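Local coordinates for transcriptional regulator, GntR family (Ralstonia eutropha, PDB 3IHU), which is probably a GntR-family transcription factor that binds DNA through a winged helix-turn-helix domain joined to a helical FCD domain, at residues 43-46 against 47-51; 146-149 against 150-153. All coordinates share one frame; numbering follows the deposited sequence.

Contact 1 (43-46 against 47-51)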
ATOM      1  N   THR A  43     -19.852   6.125 -15.543  1.00 17.79           N
ATOM      2  CA  THR A  43     -20.083   7.546 -15.673  1.00 16.81           C
ATOM      3  C   THR A  43     -19.741   8.338 -14.390  1.00 15.59           C
ATOM      4  O   THR A  43     -19.337   9.499 -14.467  1.00 12.51           O
ATOM      5  CB  THR A  43     -21.543   7.846 -16.054  1.00 16.99           C
ATOM      6  OG1 THR A  43     -22.384   7.238 -15.081  1.00 18.29           O
ATOM      7  CG2 THR A  43     -21.901   7.337 -17.456  1.00 16.33           C
ATOM      8  N   ASP A  44     -19.932   7.732 -13.216  1.00 14.58           N
ATOM      9  CA  ASP A  44     -19.503   8.353 -11.963  1.00 14.50           C
ATOM     10  C   ASP A  44     -17.986   8.484 -11.937  1.00 14.53           C
ATOM     11  O   ASP A  44     -17.433   9.499 -11.520  1.00 15.47           O
ATOM     12  CB  ASP A  44     -19.932   7.489 -10.763  1.00 15.71           C
ATOM     13  CG  ASP A  44     -21.429   7.571 -10.500  1.00 17.37           C
ATOM     14  OD1 ASP A  44     -22.135   8.380 -11.164  1.00 15.58           O
ATOM     15  OD2 ASP A  44     -21.886   6.800  -9.655  1.00 17.57           O
ATOM     16  N   LEU A  45     -17.292   7.465 -12.398  1.00 13.23           N
ATOM     17  CA  LEU A  45     -15.843   7.537 -12.412  1.00 14.17           C
ATOM     18  C   LEU A  45     -15.316   8.555 -13.422  1.00 14.05           C
ATOM     19  O   LEU A  45     -14.305   9.204 -13.147  1.00 14.89           O
ATOM     20  CB  LEU A  45     -15.247   6.179 -12.708  1.00 14.02           C
ATOM     21  CG  LEU A  45     -15.546   5.173 -11.601  1.00 12.75           C
ATOM     22  CD1 LEU A  45     -14.956   3.795 -12.008  1.00 14.51           C
ATOM     23  CD2 LEU A  45     -14.960   5.663 -10.285  1.00 11.82           C
ATOM     24  N   VAL A  46     -15.955   8.654 -14.590  1.00 14.15           N
ATOM     25  CA  VAL A  46     -15.606   9.676 -15.584  1.00 13.71           C
ATOM     26  C   VAL A  46     -15.694  11.072 -14.957  1.00 14.00           C
ATOM     27  O   VAL A  46     -14.769  11.887 -15.098  1.00 14.34           O
ATOM     28  CB  VAL A  46     -16.485   9.575 -16.837  1.00 13.40           C
ATOM     29  CG1 VAL A  46     -16.392  10.914 -17.778  1.00 12.80           C
ATOM     30  CG2 VAL A  46     -16.163   8.296 -17.643  1.00 11.73           C
ATOM     31  N   ALA A  47     -16.803  11.354 -14.274  1.00 14.40           N
ATOM     32  CA  ALA A  47     -17.033  12.707 -13.697  1.00 14.91           C
ATOM     33  C   ALA A  47     -16.078  12.903 -12.500  1.00 15.83           C
ATOM     34  O   ALA A  47     -15.503  13.946 -12.310  1.00 15.54           O
ATOM     35  CB  ALA A  47     -18.494  12.838 -13.250  1.00 14.63           C
ATOM     36  N   HIS A  48     -15.901  11.877 -11.685  1.00 14.86           N
ATOM     37  CA  HIS A  48     -15.075  12.018 -10.498  1.00 16.57           C
ATOM     38  C   HIS A  48     -13.587  12.230 -10.842  1.00 16.41           C
ATOM     39  O   HIS A  48     -12.916  13.056 -10.258  1.00 15.13           O
ATOM     40  CB  HIS A  48     -15.177  10.741  -9.627  1.00 16.84           C
ATOM     41  CG  HIS A  48     -14.498  10.865  -8.299  1.00 21.83           C
ATOM     42  ND1 HIS A  48     -14.957  11.705  -7.306  1.00 27.03           N
ATOM     43  CD2 HIS A  48     -13.382  10.282  -7.809  1.00 25.29           C
ATOM     44  CE1 HIS A  48     -14.181  11.592  -6.242  1.00 27.94           C
ATOM     45  NE2 HIS A  48     -13.205  10.750  -6.527  1.00 26.63           N
ATOM     46  N   PHE A  49     -13.051  11.435 -11.758  1.00 16.22           N
ATOM     47  CA  PHE A  49     -11.637  11.568 -12.077  1.00 16.09           C
ATOM     48  C   PHE A  49     -11.344  12.533 -13.204  1.00 16.25           C
ATOM     49  O   PHE A  49     -10.200  12.873 -13.462  1.00 16.83           O
ATOM     50  CB  PHE A  49     -11.036  10.179 -12.294  1.00 16.24           C
ATOM     51  CG  PHE A  49     -10.897   9.407 -11.035  1.00 17.28           C
ATOM     52  CD1 PHE A  49      -9.941   9.778 -10.097  1.00 19.17           C
ATOM     53  CD2 PHE A  49     -11.713   8.318 -10.762  1.00 19.24           C
ATOM     54  CE1 PHE A  49      -9.799   9.073  -8.907  1.00 21.00           C
ATOM     55  CE2 PHE A  49     -11.563   7.592  -9.581  1.00 20.51           C
ATOM     56  CZ  PHE A  49     -10.605   7.959  -8.654  1.00 21.73           C
ATOM     57  N   GLY A  50     -12.377  13.006 -13.875  1.00 15.27           N
ATOM     58  CA  GLY A  50     -12.178  13.869 -15.006  1.00 15.17           C
ATOM     59  C   GLY A  50     -11.460  13.220 -16.164  1.00 15.09           C
ATOM     60  O   GLY A  50     -10.782  13.893 -16.908  1.00 14.83           O
ATOM     61  N   VAL A  51     -11.655  11.928 -16.374  1.00 16.37           N
ATOM     62  CA  VAL A  51     -11.065  11.255 -17.549  1.00 17.11           C
ATOM     63  C   VAL A  51     -12.187  10.618 -18.376  1.00 18.02           C
ATOM     64  O   VAL A  51     -13.338  10.610 -17.946  1.00 18.76           O
ATOM     65  CB  VAL A  51     -10.030  10.214 -17.109  1.00 17.60           C
ATOM     66  CG1 VAL A  51      -8.943  10.875 -16.232  1.00 18.38           C
ATOM     67  CG2 VAL A  51     -10.704   9.087 -16.345  1.00 14.91           C
TER
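The Phe49 ring has Leu45 O at its edge, close to the ring plane. These residues end helix 42-49, probably the first of the two helices of the GntR helix-turn-helix, followed by helix 53-65. Phe49 CD2 lies 3.6 Å from Leu45 O. Over one face sits the neighbouring imidazole: His48 CD2 lies over the centre of the Phe49 ring, 3.6 Å above its plane. The imidazole in turn has Phe49 CD2 in plane at its edge. Phe49 CG stands anti to its carbonyl carbon (chi1 -72°), which runs the ring alongside Leu45. The two side chains point the same way and meet where Leu45 CD2 is 4.0 Å from Phe49 CE2. Phe49 also touches Val21 of helix 17-31, while Leu45 and Val46 rest on Val56 of helix 53-65. Leu45 O accepts a nearly straight hydrogen bond from Phe49 N, at 2.9 Å. Beyond it, Gly50 takes a positive phi and the helix stops. Val46 O then receives two weak bonds, from Gly50 N and Val51 N. The chain turns back over Val46, whose CG1 lies 3.1 Å from Val51 O.

Contact 2 (146-149 against 150-153)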
ATOM      1  N   ARG A 146       7.580   4.151  -1.486  1.00 17.69           N
ATOM      2  CA  ARG A 146       8.201   4.507  -2.753  1.00 19.38           C
ATOM      3  C   ARG A 146       9.719   4.758  -2.635  1.00 18.48           C
ATOM      4  O   ARG A 146      10.518   4.342  -3.493  1.00 17.68           O
ATOM      5  CB  ARG A 146       7.473   5.713  -3.384  1.00 19.52           C
ATOM      6  CG  ARG A 146       8.199   6.390  -4.557  1.00 26.30           C
ATOM      7  CD  ARG A 146       8.586   5.436  -5.710  1.00 35.97           C
ATOM      8  NE  ARG A 146       7.439   4.653  -6.203  1.00 42.59           N
ATOM      9  CZ  ARG A 146       6.653   4.985  -7.231  1.00 44.74           C
ATOM     10  NH1 ARG A 146       6.851   6.104  -7.910  1.00 45.86           N
ATOM     11  NH2 ARG A 146       5.650   4.182  -7.576  1.00 45.90           N
ATOM     12  N   THR A 147      10.146   5.396  -1.554  1.00 18.34           N
ATOM     13  CA  THR A 147      11.583   5.624  -1.343  1.00 17.77           C
ATOM     14  C   THR A 147      12.285   4.289  -1.170  1.00 17.57           C
ATOM     15  O   THR A 147      13.352   4.053  -1.766  1.00 15.08           O
ATOM     16  CB  THR A 147      11.814   6.557  -0.135  1.00 18.32           C
ATOM     17  OG1 THR A 147      10.932   7.682  -0.244  1.00 18.12           O
ATOM     18  CG2 THR A 147      13.194   7.043  -0.079  1.00 17.69           C
ATOM     19  N   LEU A 148      11.681   3.386  -0.396  1.00 17.93           N
ATOM     20  CA  LEU A 148      12.273   2.074  -0.248  1.00 17.97           C
ATOM     21  C   LEU A 148      12.416   1.428  -1.619  1.00 18.60           C
ATOM     22  O   LEU A 148      13.435   0.774  -1.909  1.00 16.80           O
ATOM     23  CB  LEU A 148      11.491   1.159   0.702  1.00 18.09           C
ATOM     24  CG  LEU A 148      11.480   1.550   2.175  1.00 18.11           C
ATOM     25  CD1 LEU A 148      10.490   0.626   2.922  1.00 13.23           C
ATOM     26  CD2 LEU A 148      12.948   1.544   2.767  1.00 15.85           C
ATOM     27  N   LEU A 149      11.413   1.629  -2.470  1.00 19.42           N
ATOM     28  CA  LEU A 149      11.431   1.005  -3.805  1.00 19.62           C
ATOM     29  C   LEU A 149      12.567   1.557  -4.643  1.00 19.39           C
ATOM     30  O   LEU A 149      13.319   0.797  -5.237  1.00 19.47           O
ATOM     31  CB  LEU A 149      10.101   1.223  -4.504  1.00 19.21           C
ATOM     32  CG  LEU A 149       9.922   0.549  -5.863  1.00 19.62           C
ATOM     33  CD1 LEU A 149       9.960  -1.016  -5.806  1.00 21.13           C
ATOM     34  CD2 LEU A 149       8.605   1.033  -6.391  1.00 20.90           C
ATOM     35  N   GLU A 150      12.714   2.869  -4.640  1.00 20.15           N
ATOM     36  CA  GLU A 150      13.733   3.536  -5.434  1.00 21.09           C
ATOM     37  C   GLU A 150      15.106   3.144  -4.970  1.00 19.82           C
ATOM     38  O   GLU A 150      16.014   2.993  -5.790  1.00 20.20           O
ATOM     39  CB  GLU A 150      13.587   5.064  -5.395  1.00 21.63           C
ATOM     40  CG  GLU A 150      12.315   5.607  -6.043  1.00 26.28           C
ATOM     41  CD  GLU A 150      12.072   5.039  -7.461  1.00 31.86           C
ATOM     42  OE1 GLU A 150      13.030   5.027  -8.283  1.00 33.02           O
ATOM     43  OE2 GLU A 150      10.928   4.576  -7.738  1.00 33.06           O
HETATM   44  N   MSE A 151      15.243   2.937  -3.670  1.00 17.92           N
HETATM   45  CA  MSE A 151      16.492   2.499  -3.071  1.00 16.82           C
HETATM   46  C   MSE A 151      16.922   1.124  -3.544  1.00 18.62           C
HETATM   47  O   MSE A 151      18.096   0.902  -3.807  1.00 17.67           O
HETATM   48  CB  MSE A 151      16.371   2.538  -1.524  1.00 17.51           C
HETATM   49  CG  MSE A 151      16.538   3.902  -0.947  1.00 15.43           C
HETATM   50 SE   MSE A 151      16.121   4.052   0.931  0.75  9.46          SE
HETATM   51  CE  MSE A 151      17.956   3.500   1.415  1.00 14.36           C
ATOM     52  N   GLY A 152      15.984   0.170  -3.693  1.00 17.66           N
ATOM     53  CA  GLY A 152      16.373  -1.169  -4.086  1.00 18.39           C
ATOM     54  C   GLY A 152      16.530  -1.325  -5.586  1.00 18.76           C
ATOM     55  O   GLY A 152      17.267  -2.195  -6.043  1.00 18.93           O
ATOM     56  N   ASP A 153      15.886  -0.447  -6.341  1.00 18.95           N
ATOM     57  CA  ASP A 153      15.844  -0.508  -7.782  1.00 19.89           C
ATOM     58  C   ASP A 153      15.592  -1.946  -8.356  1.00 19.87           C
ATOM     59  O   ASP A 153      16.184  -2.316  -9.340  1.00 18.69           O
ATOM     60  CB  ASP A 153      17.117   0.068  -8.365  1.00 20.02           C
ATOM     61  CG  ASP A 153      16.928   0.537  -9.780  1.00 22.29           C
ATOM     62  OD1 ASP A 153      15.780   0.832 -10.162  1.00 28.92           O
ATOM     63  OD2 ASP A 153      17.905   0.624 -10.509  1.00 24.17           O
TER
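Glu150 reaches back one helical turn to Arg146. Its CB lies 3.7 Å from Arg146 O, the oxygen that accepts the Glu150 backbone N-H. CG is nearer, 3.4 Å from Arg146 O, because it stands anti to the carbonyl carbon of Glu150 (chi1 -66°). CG also touches Arg146 CD. A bend at chi2 then swings the carboxylate across the arginine chain, and Glu150 CD is 3.9 Å from Arg146 CD. At the tip, OE2 meets the same methylene, 3.2 Å from Arg146 CD. Arg146 is itself bent at chi2 and chi3. The salt bridge from its NE to Glu150 OE2 is long, at 3.8 Å. OE2 sits far from the plane of the guanidinium, so no N-H is aimed at it and the pairing is purely electrostatic. Arg158 is the stronger partner of OE2, and it also pairs with Asp153 OD1.

Met151, present as selenomethionine, lies against the preceding turn. Its CG is 3.3 Å from Thr147 O, and Met151 SE lies loosely near Leu148 CD2, 4.4 Å away. Leu148 and Met151 both pack on helices 84-105, 112-130 and 179-195. Asp153 N bonds Leu149 O at 3.1 Å, and the positive phi of Asp153 takes the chain out of the helix. This is the C-terminal end of a core helix in the all-helical bundle of an FCD domain.

Overall arrangement
From the N terminus, the chain first forms helix 17-31 and short strand 39-40. It then reaches contact 1 at the end of helix 42-49, which closes only a local turn before helix 53-65. Strands 69-71 and 77-79 follow, and 77-79 pairs with both 69-71 and 39-40. Helix 84-105 opens the all-helical FCD part, and contact 2 ends helix 134-152, just ahead of helix 155-165. The contacts lie in series, so they neither nest nor cross. The centres of contact 1 and contact 2 are about 31 Å apart. The nearest atoms of contact 1 and contact 2 are about 16 Å apart. Contact 1 joins helices 17-31 and 53-65 of the predicted DNA-binding domain. Contact 2 meets helices 84-105, 112-130, 155-165 and 179-195.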